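Local coordinates for protein cpftsy (Physcomitrella patens, PDB 4AK9) that probably acts as the chloroplast signal recognition particle receptor, a GTPase of the SIMIBI class that takes part in delivering proteins to the thylakoid membrane, at residues Q17-F20 / S21-K25; K68-D71 / T72-D76. All coordinates share one frame; numbering follows the deposited sequence.

Both contacts are local and partly buried, each with a buried apolar face and an exposed side (Gln17 and Ser21; Lys68 and Lys75). Their centres lie about 27 Å apart, their nearest atoms about 14 Å. Interaction 1 spans the end of helix 16-22 and the break that leads into helix 24-30; Leu19 and Phe23 lean on the C-terminal helix 309-316. Interaction 2 lies within helix 63-78 of the helical bundle, with Ile69, Val70 and Ile73 turned to neighbouring helices. Its polar side carries a long Asp71-Lys75 salt bridge, while Arg74 pairs with acidic residues of helix 45-58; interaction 1 is built from backbone bonds and apolar contact, with a weakly bonded serine hydroxyl at its surface.

Interaction 1 (Q17-F20 / S21-K25); sequences QLLF and SGFSK
Leu19 and Phe23 run side by side on the buried face, one helical turn apart, with CD2 of Leu19 4.1 Å from CE2 of Phe23. The same ring presents its edge to the backbone: CD2 of Phe23 comes within 3.2 Å of the carbonyl oxygen of Leu19, which lies near the ring plane. That oxygen also accepts the amide N of Phe23 at 3.0 Å, so the oxygen that takes the amide bond also lies against the ring edge of the same residue. With CG anti to its own carbonyl carbon (chi1 -71°), the ring is carried back beside Leu19. An alanine here would remove the ring and is likely to leave Leu19 without its apolar neighbour and a gap facing the C-terminal helix, where Phe312 meets Phe23 edge-to-face.

Just before Phe23 in the same turn, the amide of Ser21 binds O of Gln17 at 2.9 Å in a nearly straight bond (169°), and the amide of Gly22 reaches O of Leu18 at the same length. OG of Ser21 hovers between those two carbonyls, 3.3 Å from O of Leu18, in weak contacts that share one proton. Farther out, Arg27 hydrogen-bonds O of Phe20 and makes a cation-pi contact with the Phe20 ring. Phe23 ends helix 16-22 and sits at the N-cap of helix 24-30, a one-residue break between consecutive helices, with its side chain set on the C-terminal helix 309-316.

Interaction 2 (K68-D71 / T72-D76); sequences KIVD and TIRKD
Thr72 and Lys68 supply hydrogen bonds along one helical turn. OG1 of Thr72 donates to O of Lys68 at 3.0 Å, approaching almost in line with the carbonyl bond (170°), while the amide of Thr72 adds a weak bond of 3.4 Å to the same oxygen. The hydroxyl gets there because OG1 stands beside its own backbone N, anti to the carbonyl carbon (chi1 -56°). Regular backbone bonds follow, from Arg74 N to Val70 O and from Lys75 N to Asp71 O.

Van der Waals contacts come next. The extended side chain of Arg74 passes obliquely by Val70, whose CG1 methyl lies 3.4 Å from NH2 of Arg74, and Ile73 sets its CG1 methylene against O of Ile69, 3.6 Å away. Apolar packing joins other helices: Ile69 on Leu92 and Leu99, Val70 on Leu49 and Leu56.

The charged contacts are looser. OD2 of Asp71 makes a long salt bridge, 4.0 Å, with NZ of Lys75, whose chain bends at its second torsion. OD1 of Asp71 stays 4.4 Å from NE of Arg74, with carboxylate and guanidinium planes 56° apart. The guanidinium is instead gripped from helix 45-58, NH2 bridging to Asp50 and Glu53 and NH1 to Glu46; Lys68 pairs with Asp286. Arg74 thus ties two bundle helices ionically, and the three carboxylates probably offset its charge, including the nearness of Arg210 of the second subunit.

Interaction 1 (Q17-F20 / S21-K25)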
ATOM      1  N   GLN A  17      15.818 -17.945  11.904  1.00 40.63           N
ATOM      2  CA  GLN A  17      15.512 -16.945  12.942  1.00 40.75           C
ATOM      3  C   GLN A  17      15.639 -15.508  12.422  1.00 38.46           C
ATOM      4  O   GLN A  17      14.923 -14.617  12.875  1.00 35.61           O
ATOM      5  CB  GLN A  17      16.310 -17.165  14.246  1.00 51.64           C
ATOM      6  CG  GLN A  17      16.123 -16.067  15.338  1.00 52.85           C
ATOM      7  CD  GLN A  17      14.680 -15.884  15.843  1.00 55.44           C
ATOM      8  OE1 GLN A  17      14.235 -14.749  16.056  1.00 56.24           O
ATOM      9  NE2 GLN A  17      13.961 -16.995  16.060  1.00 49.54           N
ATOM     10  N   LEU A  18      16.539 -15.282  11.470  1.00 36.48           N
ATOM     11  CA  LEU A  18      16.609 -13.964  10.832  1.00 36.40           C
ATOM     12  C   LEU A  18      15.319 -13.652  10.043  1.00 29.69           C
ATOM     13  O   LEU A  18      14.825 -12.528  10.094  1.00 28.09           O
ATOM     14  CB  LEU A  18      17.829 -13.843   9.917  1.00 34.69           C
ATOM     15  CG  LEU A  18      19.167 -13.649  10.638  1.00 43.88           C
ATOM     16  CD1 LEU A  18      20.324 -13.555   9.644  1.00 36.79           C
ATOM     17  CD2 LEU A  18      19.105 -12.399  11.505  1.00 43.32           C
ATOM     18  N   LEU A  19      14.796 -14.641   9.310  1.00 30.24           N
ATOM     19  CA  LEU A  19      13.509 -14.466   8.618  1.00 30.38           C
ATOM     20  C   LEU A  19      12.382 -14.220   9.622  1.00 29.02           C
ATOM     21  O   LEU A  19      11.528 -13.342   9.438  1.00 26.82           O
ATOM     22  CB  LEU A  19      13.140 -15.693   7.792  1.00 29.82           C
ATOM     23  CG  LEU A  19      13.717 -15.928   6.403  1.00 36.76           C
ATOM     24  CD1 LEU A  19      12.799 -16.915   5.690  1.00 40.43           C
ATOM     25  CD2 LEU A  19      13.845 -14.624   5.609  1.00 33.94           C
ATOM     26  N   PHE A  20      12.393 -14.997  10.697  1.00 27.75           N
ATOM     27  CA  PHE A  20      11.358 -14.883  11.703  1.00 27.33           C
ATOM     28  C   PHE A  20      11.323 -13.509  12.342  1.00 28.35           C
ATOM     29  O   PHE A  20      10.271 -12.875  12.459  1.00 27.75           O
ATOM     30  CB  PHE A  20      11.555 -15.942  12.776  1.00 34.36           C
ATOM     31  CG  PHE A  20      10.377 -16.086  13.660  1.00 33.31           C
ATOM     32  CD1 PHE A  20       9.267 -16.795  13.228  1.00 37.22           C
ATOM     33  CD2 PHE A  20      10.349 -15.480  14.900  1.00 40.42           C
ATOM     34  CE1 PHE A  20       8.148 -16.911  14.031  1.00 37.21           C
ATOM     35  CE2 PHE A  20       9.223 -15.600  15.713  1.00 36.58           C
ATOM     36  CZ  PHE A  20       8.135 -16.313  15.268  1.00 38.34           C
ATOM     37  N   SER A  21      12.476 -13.024  12.770  1.00 24.89           N
ATOM     38  CA  SER A  21      12.497 -11.700  13.373  1.00 31.56           C
ATOM     39  C   SER A  21      12.239 -10.622  12.329  1.00 31.45           C
ATOM     40  O   SER A  21      11.603  -9.600  12.624  1.00 27.12           O
ATOM     41  CB  SER A  21      13.813 -11.441  14.105  1.00 36.24           C
ATOM     42  OG  SER A  21      14.867 -11.269  13.178  1.00 38.19           O
ATOM     43  N   GLY A  22      12.748 -10.843  11.115  1.00 26.85           N
ATOM     44  CA  GLY A  22      12.552  -9.885  10.030  1.00 28.83           C
ATOM     45  C   GLY A  22      11.084  -9.608   9.700  1.00 29.08           C
ATOM     46  O   GLY A  22      10.693  -8.480   9.391  1.00 28.35           O
ATOM     47  N   PHE A  23      10.257 -10.638   9.772  1.00 21.82           N
ATOM     48  CA  PHE A  23       8.847 -10.455   9.468  1.00 22.91           C
ATOM     49  C   PHE A  23       7.939 -10.238  10.679  1.00 23.92           C
ATOM     50  O   PHE A  23       6.724 -10.361  10.555  1.00 21.80           O
ATOM     51  CB  PHE A  23       8.352 -11.592   8.576  1.00 23.26           C
ATOM     52  CG  PHE A  23       8.897 -11.513   7.178  1.00 26.19           C
ATOM     53  CD1 PHE A  23       8.369 -10.605   6.277  1.00 25.56           C
ATOM     54  CD2 PHE A  23       9.986 -12.280   6.790  1.00 26.53           C
ATOM     55  CE1 PHE A  23       8.880 -10.492   4.992  1.00 25.19           C
ATOM     56  CE2 PHE A  23      10.505 -12.182   5.482  1.00 27.04           C
ATOM     57  CZ  PHE A  23       9.949 -11.286   4.587  1.00 24.93           C
ATOM     58  N   SER A  24       8.514  -9.891  11.834  1.00 22.34           N
ATOM     59  CA  SER A  24       7.686  -9.788  13.049  1.00 24.41           C
ATOM     60  C   SER A  24       6.595  -8.721  12.934  1.00 26.07           C
ATOM     61  O   SER A  24       5.468  -8.928  13.403  1.00 25.45           O
ATOM     62  CB  SER A  24       8.537  -9.569  14.309  1.00 31.19           C
ATOM     63  OG  SER A  24       9.133  -8.289  14.311  1.00 34.20           O
ATOM     64  N   LYS A  25       6.898  -7.580  12.313  1.00 26.95           N
ATOM     65  CA  LYS A  25       5.841  -6.564  12.183  1.00 29.44           C
ATOM     66  C   LYS A  25       4.715  -7.000  11.265  1.00 26.17           C
ATOM     67  O   LYS A  25       3.536  -6.726  11.539  1.00 27.36           O
ATOM     68  CB  LYS A  25       6.397  -5.218  11.727  1.00 30.67           C
ATOM     69  CG  LYS A  25       7.298  -4.562  12.746  1.00 38.65           C
ATOM     70  CD  LYS A  25       7.117  -3.050  12.713  1.00 47.48           C
ATOM     71  CE  LYS A  25       8.417  -2.321  13.066  1.00 48.04           C
ATOM     72  NZ  LYS A  25       8.689  -2.208  14.539  1.00 58.53           N
TER

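Interaction 2 (K68-D71 / T72-D76)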
ATOM      1  N   LYS A  68      -7.650 -13.301  -5.255  1.00 22.03           N
ATOM      2  CA  LYS A  68      -7.485 -14.668  -5.725  1.00 25.33           C
ATOM      3  C   LYS A  68      -7.143 -15.656  -4.611  1.00 29.01           C
ATOM      4  O   LYS A  68      -7.532 -16.824  -4.684  1.00 27.08           O
ATOM      5  CB  LYS A  68      -6.472 -14.749  -6.853  1.00 30.52           C
ATOM      6  CG  LYS A  68      -5.072 -14.543  -6.402  1.00 31.96           C
ATOM      7  CD  LYS A  68      -4.111 -14.870  -7.527  1.00 36.16           C
ATOM      8  CE  LYS A  68      -4.400 -14.031  -8.748  1.00 38.68           C
ATOM      9  NZ  LYS A  68      -3.241 -14.050  -9.681  1.00 41.47           N
ATOM     10  N   ILE A  69      -6.431 -15.200  -3.575  1.00 21.48           N
ATOM     11  CA  ILE A  69      -6.194 -16.059  -2.412  1.00 25.56           C
ATOM     12  C   ILE A  69      -7.487 -16.443  -1.714  1.00 23.48           C
ATOM     13  O   ILE A  69      -7.730 -17.618  -1.442  1.00 29.22           O
ATOM     14  CB  ILE A  69      -5.269 -15.371  -1.388  1.00 20.16           C
ATOM     15  CG1 ILE A  69      -3.865 -15.288  -1.972  1.00 21.33           C
ATOM     16  CG2 ILE A  69      -5.249 -16.150  -0.079  1.00 24.02           C
ATOM     17  CD1 ILE A  69      -2.910 -14.369  -1.207  1.00 20.23           C
ATOM     18  N   VAL A  70      -8.321 -15.453  -1.422  1.00 22.67           N
ATOM     19  CA  VAL A  70      -9.536 -15.710  -0.670  1.00 22.94           C
ATOM     20  C   VAL A  70     -10.610 -16.399  -1.532  1.00 27.51           C
ATOM     21  O   VAL A  70     -11.347 -17.262  -1.035  1.00 28.23           O
ATOM     22  CB  VAL A  70     -10.019 -14.416   0.019  1.00 25.73           C
ATOM     23  CG1 VAL A  70     -11.358 -14.607   0.731  1.00 29.68           C
ATOM     24  CG2 VAL A  70      -8.936 -13.943   1.028  1.00 26.45           C
ATOM     25  N   ASP A  71     -10.648 -16.077  -2.822  1.00 26.15           N
ATOM     26  CA  ASP A  71     -11.665 -16.636  -3.723  1.00 30.34           C
ATOM     27  C   ASP A  71     -11.548 -18.151  -3.807  1.00 31.76           C
ATOM     28  O   ASP A  71     -12.551 -18.852  -3.779  1.00 29.36           O
ATOM     29  CB  ASP A  71     -11.580 -16.005  -5.107  1.00 28.69           C
ATOM     30  CG  ASP A  71     -12.942 -15.919  -5.802  1.00 47.31           C
ATOM     31  OD1 ASP A  71     -13.990 -15.893  -5.112  1.00 42.63           O
ATOM     32  OD2 ASP A  71     -12.959 -15.879  -7.051  1.00 59.00           O
ATOM     33  N   THR A  72     -10.319 -18.660  -3.853  1.00 26.85           N
ATOM     34  CA  THR A  72     -10.084 -20.110  -3.809  1.00 28.95           C
ATOM     35  C   THR A  72     -10.651 -20.757  -2.523  1.00 29.19           C
ATOM     36  O   THR A  72     -11.228 -21.862  -2.554  1.00 34.08           O
ATOM     37  CB  THR A  72      -8.564 -20.391  -3.918  1.00 31.01           C
ATOM     38  OG1 THR A  72      -8.060 -19.784  -5.117  1.00 38.13           O
ATOM     39  CG2 THR A  72      -8.299 -21.870  -3.962  1.00 39.21           C
ATOM     40  N   ILE A  73     -10.491 -20.072  -1.396  1.00 26.10           N
ATOM     41  CA  ILE A  73     -11.025 -20.529  -0.124  1.00 27.80           C
ATOM     42  C   ILE A  73     -12.550 -20.540  -0.146  1.00 29.93           C
ATOM     43  O   ILE A  73     -13.177 -21.499   0.338  1.00 29.75           O
ATOM     44  CB  ILE A  73     -10.536 -19.640   1.033  1.00 26.38           C
ATOM     45  CG1 ILE A  73      -9.011 -19.764   1.189  1.00 25.66           C
ATOM     46  CG2 ILE A  73     -11.256 -19.953   2.363  1.00 23.29           C
ATOM     47  CD1 ILE A  73      -8.440 -18.753   2.163  1.00 25.95           C
ATOM     48  N   ARG A  74     -13.146 -19.475  -0.695  1.00 25.63           N
ATOM     49  CA  ARG A  74     -14.602 -19.386  -0.839  1.00 28.70           C
ATOM     50  C   ARG A  74     -15.156 -20.586  -1.624  1.00 34.14           C
ATOM     51  O   ARG A  74     -16.180 -21.156  -1.215  1.00 33.54           O
ATOM     52  CB  ARG A  74     -15.051 -18.068  -1.520  1.00 25.81           C
ATOM     53  CG  ARG A  74     -14.618 -16.776  -0.798  1.00 28.07           C
ATOM     54  CD  ARG A  74     -15.079 -15.477  -1.531  1.00 33.80           C
ATOM     55  NE  ARG A  74     -14.354 -14.305  -1.028  1.00 29.31           N
ATOM     56  CZ  ARG A  74     -14.756 -13.520  -0.021  1.00 34.51           C
ATOM     57  NH1 ARG A  74     -15.916 -13.757   0.586  1.00 30.52           N
ATOM     58  NH2 ARG A  74     -13.998 -12.486   0.375  1.00 32.33           N
ATOM     59  N   LYS A  75     -14.511 -20.945  -2.745  1.00 34.00           N
ATOM     60  CA  LYS A  75     -14.964 -22.085  -3.575  1.00 37.19           C
ATOM     61  C   LYS A  75     -14.838 -23.399  -2.813  1.00 38.12           C
ATOM     62  O   LYS A  75     -15.736 -24.246  -2.868  1.00 42.38           O
ATOM     63  CB  LYS A  75     -14.171 -22.231  -4.879  1.00 40.26           C
ATOM     64  CG  LYS A  75     -13.812 -20.942  -5.587  1.00 48.34           C
ATOM     65  CD  LYS A  75     -14.930 -20.399  -6.446  1.00 48.08           C
ATOM     66  CE  LYS A  75     -14.401 -19.234  -7.275  1.00 54.62           C
ATOM     67  NZ  LYS A  75     -15.377 -18.776  -8.314  1.00 64.43           N
ATOM     68  N   ASP A  76     -13.707 -23.585  -2.135  1.00 33.69           N
ATOM     69  CA  ASP A  76     -13.471 -24.811  -1.367  1.00 38.41           C
ATOM     70  C   ASP A  76     -14.482 -24.959  -0.223  1.00 44.12           C
ATOM     71  O   ASP A  76     -14.887 -26.085   0.138  1.00 39.02           O
ATOM     72  CB  ASP A  76     -12.029 -24.860  -0.830  1.00 39.12           C
ATOM     73  CG  ASP A  76     -10.986 -25.042  -1.941  1.00 41.92           C
ATOM     74  OD1 ASP A  76     -11.372 -25.256  -3.112  1.00 49.50           O
ATOM     75  OD2 ASP A  76      -9.772 -24.983  -1.645  1.00 45.36           O
TER